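Local atomic coordinates of hypothetical sugar ABC-transporter sugar binding protein (Arthrobacter globiformis, PDB entry 7BVT), a protein that probably captures cyclic alpha-maltosyl-1,6-maltose as the extracellular substrate-binding component of a bacterial sugar ABC transporter. Residues P27-D37 / S56-N67; L213-N223 / L402-L413. One frame throughout, in Å; residues are numbered along the deposited sequence.

Contact 1 of 2, residues P27-D37 / S56-N67; sequences PVEVTVWHYWD and SDVRISASNVPN
With CG1 of Val30 anti to the backbone N (chi1 169°) and the Ile60 chain bent back at chi2 (-69°), the two side chains lie alongside each other on one face of a parallel strand pair, CD1 of Ile60 pressed to 3.5 Å from CG1 of Val30, tighter than usual carbon contact. Strands 28-34 and 58-64 are the two strands of a beta-alpha-beta unit whose crossover is helix 38-53, part of the solute-binding-protein fold. Eight backbone hydrogen bonds run from Val28 N to Asp57 O at one end to Val65 N with His34 O at the other. The apolar row continues on the same face as CG2 of Val32 meets CG2 of Ile60 and CG2 of Val30 meets CG1 of Val58; helix 38-53 and Ala311 and Phe315 of helix 306-319 pack against this side. The other face is more polar: water 1 donates to Glu29 OE1 and Arg59 O and accepts from Ser61 OG, while the Glu29 carboxylate lies along the aliphatic part of Arg59, OE1 3.6 Å from CG. Farther along, CG2 of Val65 sits 4.0 Å from CB of Trp33, whose indole also makes a cation-pi contact with Lys73. At the C-terminal ends of the strands side chains join the pairing. The His34 ring takes the CA of Asn64 over one face as a CH-pi contact, and its ND1 accepts from Trp36 N in the ring plane, fixing the ring's rotation. Beyond the strands, Tyr35, near a bound glucose unit, hydrogen-bonds through OH to Glu297, and Asn67 ND2 lies over the centre of its ring. Asn64 ND2 donates to Trp36 O at 2.8 Å, from well above the carbonyl plane and with a bent N-H...O angle of 137°.

Contact 2 of 2, residues L213-N223 / L402-L413; sequences LTADNSAAAFN and LDAAEQAVNAVL
Asn223 reaches Asp403 and Glu406 on helix 398-415 with CG anti to its backbone N (chi1 -171°), which carries the amide across to these two acidic side chains one helical turn apart. ND2 donates to Glu406 OE1 at 2.8 Å in an almost perfectly straight bond, arriving from above the carboxylate plane, and to Asp403 OD1, also at 2.8 Å, on the anti lone pair. Both acceptors lie close to the amide plane, so the two bonds fix the rotation of the amide about CB-CG. With an alanine here, Glu406 OE1 and Asp403 OD1 would probably lose the donor they share, leaving two carboxylates a turn apart without the N-H groups between them. Phe222 has CG between its backbone N and carbonyl carbon (chi1 52°), turning the ring edge-on to the helix: CZ comes 3.5 Å from Glu406 N, CE1 3.8 Å from Ala405 CB, and CD1 touches CD2 of Leu402. Phe384 meets the same ring edge-to-face. Farther along, Asn410 OD1 accepts from Ala220 N at 2.7 Å, the donor lying in the carbonyl plane. Its ND2 donates to water 6, which in turn donates to Ala220 O and Glu406 OE2. Beyond it, CD2 of Leu213 and CD1 of Leu413 meet tip to tip at 3.9 Å, and Leu413 CD1 also touches CA of Ala219. Thr214 to Asn217 form a type I beta turn, and Asp216 OD1 accepts from Ser218 N as an Asx turn. The whole is a loop between helices 195-207 and 225-239 docked along the C-terminal helix 398-415.

In the fold
Contacts 1 and 2 hold different elements and do not touch: their centres are 38 Å apart, their nearest atoms about 19 Å, and contact 1 closes along the chain before contact 2 opens. Both are partly buried. Contact 1 joins neighbouring strands of a sheet across a single helix, so regular backbone bonding carries it, with an apolar face under helices and a more polar one; its far end reaches toward the sugar. Contact 2 brings together segments 179 residues apart, a loop and the last helix, and relies mainly on side chains: one asparagine from the loop and one from the helix, bridging waters, a buried aromatic edge and leucine-valine packing.

Contact 1 of 2, residues P27-D37 / S56-N67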
# COMPACT_ATOMS: atom_id res chain seq x y z
N PRO A 27 -9.14 33.76 -10.66
CA PRO A 27 -8.91 32.80 -9.57
C PRO A 27 -7.47 32.73 -9.03
O PRO A 27 -6.53 33.15 -9.68
CB PRO A 27 -9.29 31.46 -10.20
CG PRO A 27 -9.03 31.68 -11.68
CD PRO A 27 -9.50 33.10 -11.92
N VAL A 28 -7.31 32.20 -7.82
CA VAL A 28 -5.96 31.82 -7.31
C VAL A 28 -5.51 30.60 -8.14
O VAL A 28 -6.29 29.61 -8.21
CB VAL A 28 -5.99 31.48 -5.80
CG1 VAL A 28 -4.62 30.99 -5.31
CG2 VAL A 28 -6.50 32.63 -4.95
N GLU A 29 -4.34 30.69 -8.76
CA GLU A 29 -3.79 29.60 -9.61
C GLU A 29 -3.05 28.63 -8.71
O GLU A 29 -2.22 29.07 -7.92
CB GLU A 29 -2.86 30.17 -10.68
CG GLU A 29 -3.53 31.25 -11.51
CD GLU A 29 -4.50 30.75 -12.56
OE1 GLU A 29 -4.46 29.53 -12.86
OE2 GLU A 29 -5.29 31.58 -13.10
N VAL A 30 -3.40 27.35 -8.78
CA VAL A 30 -2.84 26.29 -7.93
C VAL A 30 -2.35 25.20 -8.87
O VAL A 30 -3.12 24.67 -9.68
CB VAL A 30 -3.92 25.80 -6.93
CG1 VAL A 30 -3.51 24.53 -6.19
CG2 VAL A 30 -4.29 26.87 -5.92
N THR A 31 -1.09 24.87 -8.73
CA THR A 31 -0.49 23.80 -9.54
C THR A 31 -0.50 22.48 -8.77
O THR A 31 -0.23 22.48 -7.56
CB THR A 31 0.90 24.18 -9.97
OG1 THR A 31 1.71 24.44 -8.83
CG2 THR A 31 0.84 25.38 -10.91
N VAL A 32 -0.76 21.40 -9.48
CA VAL A 32 -0.77 20.01 -8.92
C VAL A 32 0.15 19.18 -9.79
O VAL A 32 -0.10 19.16 -10.99
CB VAL A 32 -2.17 19.39 -8.90
CG1 VAL A 32 -2.09 17.96 -8.40
CG2 VAL A 32 -3.12 20.20 -8.07
N TRP A 33 1.13 18.55 -9.20
CA TRP A 33 1.93 17.52 -9.90
C TRP A 33 1.54 16.15 -9.37
O TRP A 33 1.42 15.99 -8.14
CB TRP A 33 3.40 17.73 -9.73
CG TRP A 33 3.95 19.02 -10.25
CD1 TRP A 33 3.31 19.94 -11.01
CD2 TRP A 33 5.30 19.49 -10.12
NE1 TRP A 33 4.17 20.96 -11.33
CE2 TRP A 33 5.38 20.72 -10.81
CE3 TRP A 33 6.43 18.99 -9.49
CZ2 TRP A 33 6.54 21.49 -10.82
CZ3 TRP A 33 7.59 19.73 -9.56
CH2 TRP A 33 7.63 20.96 -10.20
N HIS A 34 1.37 15.19 -10.27
CA HIS A 34 0.98 13.82 -9.91
C HIS A 34 1.68 12.90 -10.90
O HIS A 34 2.25 13.46 -11.85
CB HIS A 34 -0.51 13.63 -9.96
CG HIS A 34 -1.01 13.80 -11.34
ND1 HIS A 34 -1.03 12.74 -12.23
CD2 HIS A 34 -1.53 14.89 -11.96
CE1 HIS A 34 -1.59 13.17 -13.36
NE2 HIS A 34 -1.88 14.49 -13.25
N TYR A 35 1.62 11.60 -10.69
CA TYR A 35 2.30 10.63 -11.59
C TYR A 35 1.28 9.72 -12.26
O TYR A 35 1.71 8.72 -12.87
CB TYR A 35 3.45 9.87 -10.88
CG TYR A 35 3.10 9.13 -9.61
CD1 TYR A 35 2.10 8.18 -9.57
CD2 TYR A 35 3.80 9.37 -8.45
CE1 TYR A 35 1.77 7.49 -8.39
CE2 TYR A 35 3.51 8.67 -7.28
CZ TYR A 35 2.50 7.74 -7.26
OH TYR A 35 2.25 7.06 -6.09
N TRP A 36 -0.01 9.98 -12.16
CA TRP A 36 -1.03 9.10 -12.77
C TRP A 36 -0.91 9.13 -14.31
O TRP A 36 -0.68 10.22 -14.90
CB TRP A 36 -2.44 9.49 -12.33
CG TRP A 36 -2.68 9.18 -10.88
CD1 TRP A 36 -2.49 8.00 -10.22
CD2 TRP A 36 -3.25 10.07 -9.92
NE1 TRP A 36 -2.92 8.10 -8.92
CE2 TRP A 36 -3.37 9.36 -8.70
CE3 TRP A 36 -3.67 11.40 -9.96
CZ2 TRP A 36 -3.87 9.95 -7.54
CZ3 TRP A 36 -4.20 11.97 -8.82
CH2 TRP A 36 -4.27 11.26 -7.63
N ASP A 37 -1.19 7.96 -14.88
CA ASP A 37 -1.33 7.73 -16.34
C ASP A 37 -2.70 7.13 -16.62
O ASP A 37 -3.43 6.73 -15.70
CB ASP A 37 -0.26 6.76 -16.84
CG ASP A 37 1.16 7.26 -16.64
OD1 ASP A 37 1.39 8.49 -16.80
OD2 ASP A 37 2.03 6.43 -16.32
N SER A 56 -15.17 29.96 -9.05
CA SER A 56 -14.28 30.92 -9.72
C SER A 56 -13.21 31.49 -8.79
O SER A 56 -12.57 32.46 -9.19
CB SER A 56 -15.15 32.04 -10.32
OG SER A 56 -15.83 31.48 -11.43
N ASP A 57 -12.97 30.88 -7.63
CA ASP A 57 -11.98 31.36 -6.62
C ASP A 57 -10.64 30.67 -6.78
O ASP A 57 -9.62 31.31 -6.44
CB ASP A 57 -12.48 31.13 -5.21
CG ASP A 57 -13.77 31.86 -4.98
OD1 ASP A 57 -13.74 33.07 -5.18
OD2 ASP A 57 -14.77 31.19 -4.68
N VAL A 58 -10.63 29.43 -7.29
CA VAL A 58 -9.40 28.62 -7.46
C VAL A 58 -9.43 28.01 -8.85
O VAL A 58 -10.49 27.50 -9.25
CB VAL A 58 -9.31 27.54 -6.38
CG1 VAL A 58 -8.04 26.71 -6.49
CG2 VAL A 58 -9.43 28.13 -5.00
N ARG A 59 -8.28 28.00 -9.54
CA ARG A 59 -8.10 27.25 -10.80
C ARG A 59 -6.93 26.30 -10.60
O ARG A 59 -5.80 26.78 -10.29
CB ARG A 59 -7.84 28.17 -12.00
CG ARG A 59 -7.41 27.44 -13.26
CD ARG A 59 -7.53 28.27 -14.54
NE ARG A 59 -7.38 27.42 -15.74
CZ ARG A 59 -8.31 26.57 -16.21
NH1 ARG A 59 -9.49 26.45 -15.62
NH2 ARG A 59 -8.07 25.84 -17.29
N ILE A 60 -7.22 25.00 -10.75
CA ILE A 60 -6.23 23.91 -10.61
C ILE A 60 -5.64 23.65 -12.00
O ILE A 60 -6.42 23.45 -12.96
CB ILE A 60 -6.88 22.62 -10.06
CG1 ILE A 60 -7.39 22.80 -8.62
CG2 ILE A 60 -5.88 21.46 -10.21
CD1 ILE A 60 -6.30 22.96 -7.58
N SER A 61 -4.32 23.66 -12.06
CA SER A 61 -3.53 23.25 -13.23
C SER A 61 -2.75 22.01 -12.83
O SER A 61 -1.79 22.15 -12.11
CB SER A 61 -2.60 24.32 -13.72
OG SER A 61 -3.37 25.40 -14.18
N ALA A 62 -3.15 20.88 -13.38
CA ALA A 62 -2.56 19.58 -13.06
C ALA A 62 -1.56 19.24 -14.15
O ALA A 62 -1.93 19.48 -15.33
CB ALA A 62 -3.65 18.58 -12.95
N SER A 63 -0.42 18.68 -13.78
CA SER A 63 0.60 18.11 -14.71
C SER A 63 1.04 16.72 -14.25
O SER A 63 1.28 16.51 -13.03
CB SER A 63 1.76 19.02 -14.84
OG SER A 63 1.32 20.31 -15.26
N ASN A 64 1.23 15.83 -15.20
CA ASN A 64 1.89 14.53 -14.96
C ASN A 64 3.39 14.75 -14.90
O ASN A 64 3.95 15.48 -15.73
CB ASN A 64 1.55 13.51 -16.04
CG ASN A 64 2.44 12.29 -15.93
OD1 ASN A 64 3.60 12.28 -16.39
ND2 ASN A 64 1.94 11.30 -15.19
N VAL A 65 4.03 14.15 -13.91
CA VAL A 65 5.49 13.98 -13.80
C VAL A 65 5.71 12.48 -13.65
O VAL A 65 5.09 11.86 -12.78
CB VAL A 65 6.06 14.74 -12.59
CG1 VAL A 65 7.54 14.51 -12.43
CG2 VAL A 65 5.73 16.22 -12.61
N PRO A 66 6.55 11.83 -14.50
CA PRO A 66 6.81 10.40 -14.37
C PRO A 66 7.24 9.99 -12.96
O PRO A 66 7.99 10.68 -12.30
CB PRO A 66 7.90 10.13 -15.41
CG PRO A 66 7.67 11.20 -16.43
CD PRO A 66 7.32 12.43 -15.61
N ASN A 67 6.69 8.86 -12.53
CA ASN A 67 6.90 8.29 -11.19
C ASN A 67 8.40 8.31 -10.90
O ASN A 67 8.82 8.82 -9.84
CB ASN A 67 6.23 6.91 -11.06
CG ASN A 67 6.43 6.31 -9.69
OD1 ASN A 67 7.55 5.91 -9.34
ND2 ASN A 67 5.37 6.25 -8.89
O HOH W 1 -3.55 27.27 -12.13
O HOH W 2 3.91 10.11 -17.90

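Contact 2 of 2, residues L213-N223 / L402-L413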
# COMPACT_ATOMS: atom_id res chain seq x y z
N LEU A 213 9.03 -1.08 13.17
CA LEU A 213 9.88 -0.18 14.01
C LEU A 213 9.17 0.13 15.32
O LEU A 213 7.97 -0.13 15.53
CB LEU A 213 10.19 1.12 13.27
CG LEU A 213 10.90 1.02 11.91
CD1 LEU A 213 11.33 2.36 11.36
CD2 LEU A 213 12.07 0.05 11.92
N THR A 214 9.93 0.70 16.26
CA THR A 214 9.34 1.22 17.52
C THR A 214 8.45 2.41 17.19
O THR A 214 8.53 2.94 16.06
CB THR A 214 10.46 1.63 18.49
OG1 THR A 214 11.24 2.57 17.76
CG2 THR A 214 11.27 0.43 18.95
N ALA A 215 7.63 2.84 18.14
CA ALA A 215 6.59 3.87 17.92
C ALA A 215 7.24 5.20 17.51
O ALA A 215 6.65 5.90 16.68
CB ALA A 215 5.71 4.05 19.14
N ASP A 216 8.47 5.47 17.95
CA ASP A 216 9.20 6.70 17.52
C ASP A 216 10.11 6.48 16.29
O ASP A 216 10.87 7.38 15.95
CB ASP A 216 9.95 7.28 18.73
CG ASP A 216 11.15 6.48 19.18
OD1 ASP A 216 11.45 5.45 18.53
OD2 ASP A 216 11.79 6.91 20.16
N ASN A 217 10.03 5.33 15.60
CA ASN A 217 10.85 5.02 14.41
C ASN A 217 12.35 5.07 14.74
O ASN A 217 13.13 5.21 13.82
CB ASN A 217 10.47 5.90 13.21
CG ASN A 217 9.02 5.70 12.82
OD1 ASN A 217 8.44 4.62 13.07
ND2 ASN A 217 8.40 6.76 12.30
N SER A 218 12.74 4.97 16.01
CA SER A 218 14.19 5.08 16.37
C SER A 218 14.91 3.73 16.20
O SER A 218 16.16 3.73 16.08
CB SER A 218 14.40 5.59 17.79
OG SER A 218 13.89 4.70 18.77
N ALA A 219 14.19 2.61 16.27
CA ALA A 219 14.88 1.31 16.23
C ALA A 219 13.96 0.27 15.59
O ALA A 219 12.70 0.43 15.69
CB ALA A 219 15.22 0.89 17.62
N ALA A 220 14.56 -0.83 15.18
CA ALA A 220 13.80 -2.06 14.89
C ALA A 220 12.97 -2.55 16.07
O ALA A 220 13.36 -2.47 17.26
CB ALA A 220 14.75 -3.11 14.44
N ALA A 221 11.83 -3.17 15.78
CA ALA A 221 10.93 -3.75 16.79
C ALA A 221 10.54 -5.20 16.44
O ALA A 221 9.75 -5.75 17.19
CB ALA A 221 9.73 -2.88 16.95
N PHE A 222 11.08 -5.76 15.36
CA PHE A 222 10.58 -7.04 14.79
C PHE A 222 11.38 -8.26 15.30
O PHE A 222 11.07 -9.38 14.89
CB PHE A 222 10.66 -6.99 13.27
CG PHE A 222 12.01 -6.58 12.71
CD1 PHE A 222 13.11 -7.43 12.83
CD2 PHE A 222 12.21 -5.33 12.14
CE1 PHE A 222 14.35 -7.04 12.35
CE2 PHE A 222 13.46 -4.94 11.66
CZ PHE A 222 14.53 -5.79 11.79
N ASN A 223 12.43 -8.09 16.09
CA ASN A 223 13.29 -9.24 16.50
C ASN A 223 12.73 -9.81 17.78
O ASN A 223 13.27 -9.61 18.87
CB ASN A 223 14.77 -8.85 16.57
CG ASN A 223 15.65 -10.07 16.76
OD1 ASN A 223 15.20 -11.22 16.58
ND2 ASN A 223 16.91 -9.84 17.09
N LEU A 402 16.96 -12.59 11.68
CA LEU A 402 16.26 -11.50 12.39
C LEU A 402 17.25 -10.65 13.19
O LEU A 402 17.05 -9.42 13.26
CB LEU A 402 15.14 -12.04 13.28
CG LEU A 402 13.90 -12.47 12.50
CD1 LEU A 402 13.08 -13.41 13.32
CD2 LEU A 402 13.09 -11.25 12.08
N ASP A 403 18.23 -11.30 13.79
CA ASP A 403 19.32 -10.58 14.49
C ASP A 403 20.05 -9.69 13.47
O ASP A 403 20.26 -8.49 13.81
CB ASP A 403 20.32 -11.57 15.08
CG ASP A 403 19.94 -12.25 16.38
OD1 ASP A 403 18.93 -11.83 17.09
OD2 ASP A 403 20.71 -13.22 16.74
N ALA A 404 20.43 -10.20 12.33
CA ALA A 404 21.19 -9.46 11.29
C ALA A 404 20.32 -8.32 10.77
O ALA A 404 20.79 -7.17 10.67
CB ALA A 404 21.68 -10.37 10.21
N ALA A 405 19.04 -8.59 10.49
CA ALA A 405 18.13 -7.54 10.00
C ALA A 405 17.98 -6.42 11.03
O ALA A 405 17.99 -5.26 10.63
CB ALA A 405 16.79 -8.13 9.65
N GLU A 406 17.88 -6.73 12.30
CA GLU A 406 17.78 -5.72 13.39
C GLU A 406 19.06 -4.84 13.44
O GLU A 406 18.96 -3.60 13.61
CB GLU A 406 17.55 -6.39 14.74
CG GLU A 406 17.56 -5.43 15.93
CD GLU A 406 17.20 -6.10 17.23
OE1 GLU A 406 17.78 -7.18 17.52
OE2 GLU A 406 16.27 -5.61 17.96
N GLN A 407 20.22 -5.49 13.38
CA GLN A 407 21.52 -4.78 13.29
C GLN A 407 21.58 -3.82 12.13
O GLN A 407 22.10 -2.70 12.34
CB GLN A 407 22.62 -5.72 12.81
CG GLN A 407 23.68 -5.96 13.79
CD GLN A 407 23.10 -7.02 14.65
OE1 GLN A 407 22.40 -6.68 15.61
NE2 GLN A 407 23.45 -8.28 14.30
N ALA A 408 21.22 -4.28 10.92
CA ALA A 408 21.34 -3.49 9.68
C ALA A 408 20.38 -2.31 9.84
O ALA A 408 20.79 -1.16 9.56
CB ALA A 408 21.04 -4.35 8.49
N VAL A 409 19.14 -2.58 10.22
CA VAL A 409 18.09 -1.51 10.32
C VAL A 409 18.50 -0.48 11.38
O VAL A 409 18.45 0.74 11.14
CB VAL A 409 16.72 -2.13 10.62
CG1 VAL A 409 15.74 -1.04 11.06
CG2 VAL A 409 16.22 -2.89 9.42
N ASN A 410 18.96 -0.94 12.54
CA ASN A 410 19.32 -0.01 13.65
C ASN A 410 20.50 0.84 13.20
O ASN A 410 20.51 2.04 13.59
CB ASN A 410 19.63 -0.76 14.93
CG ASN A 410 18.39 -1.22 15.65
OD1 ASN A 410 17.30 -0.84 15.27
ND2 ASN A 410 18.56 -2.04 16.68
N ALA A 411 21.40 0.31 12.37
CA ALA A 411 22.62 1.06 11.99
C ALA A 411 22.15 2.20 11.09
O ALA A 411 22.69 3.30 11.18
CB ALA A 411 23.61 0.22 11.28
N VAL A 412 21.19 1.92 10.23
CA VAL A 412 20.60 2.88 9.26
C VAL A 412 19.83 3.94 10.04
O VAL A 412 20.03 5.15 9.78
CB VAL A 412 19.72 2.15 8.23
CG1 VAL A 412 18.81 3.12 7.50
CG2 VAL A 412 20.57 1.38 7.25
N LEU A 413 19.03 3.56 11.02
CA LEU A 413 18.20 4.52 11.79
C LEU A 413 19.04 5.37 12.75
O LEU A 413 18.65 6.53 12.97
CB LEU A 413 17.17 3.78 12.63
CG LEU A 413 16.09 3.07 11.83
CD1 LEU A 413 15.27 2.18 12.74
CD2 LEU A 413 15.20 4.11 11.16
O HOH W 3 17.67 5.85 16.22
O HOH W 4 18.49 2.33 16.17
O HOH W 5 13.50 -5.76 17.54
O HOH W 6 16.01 -2.81 18.08
O HOH W 7 15.34 -7.30 20.42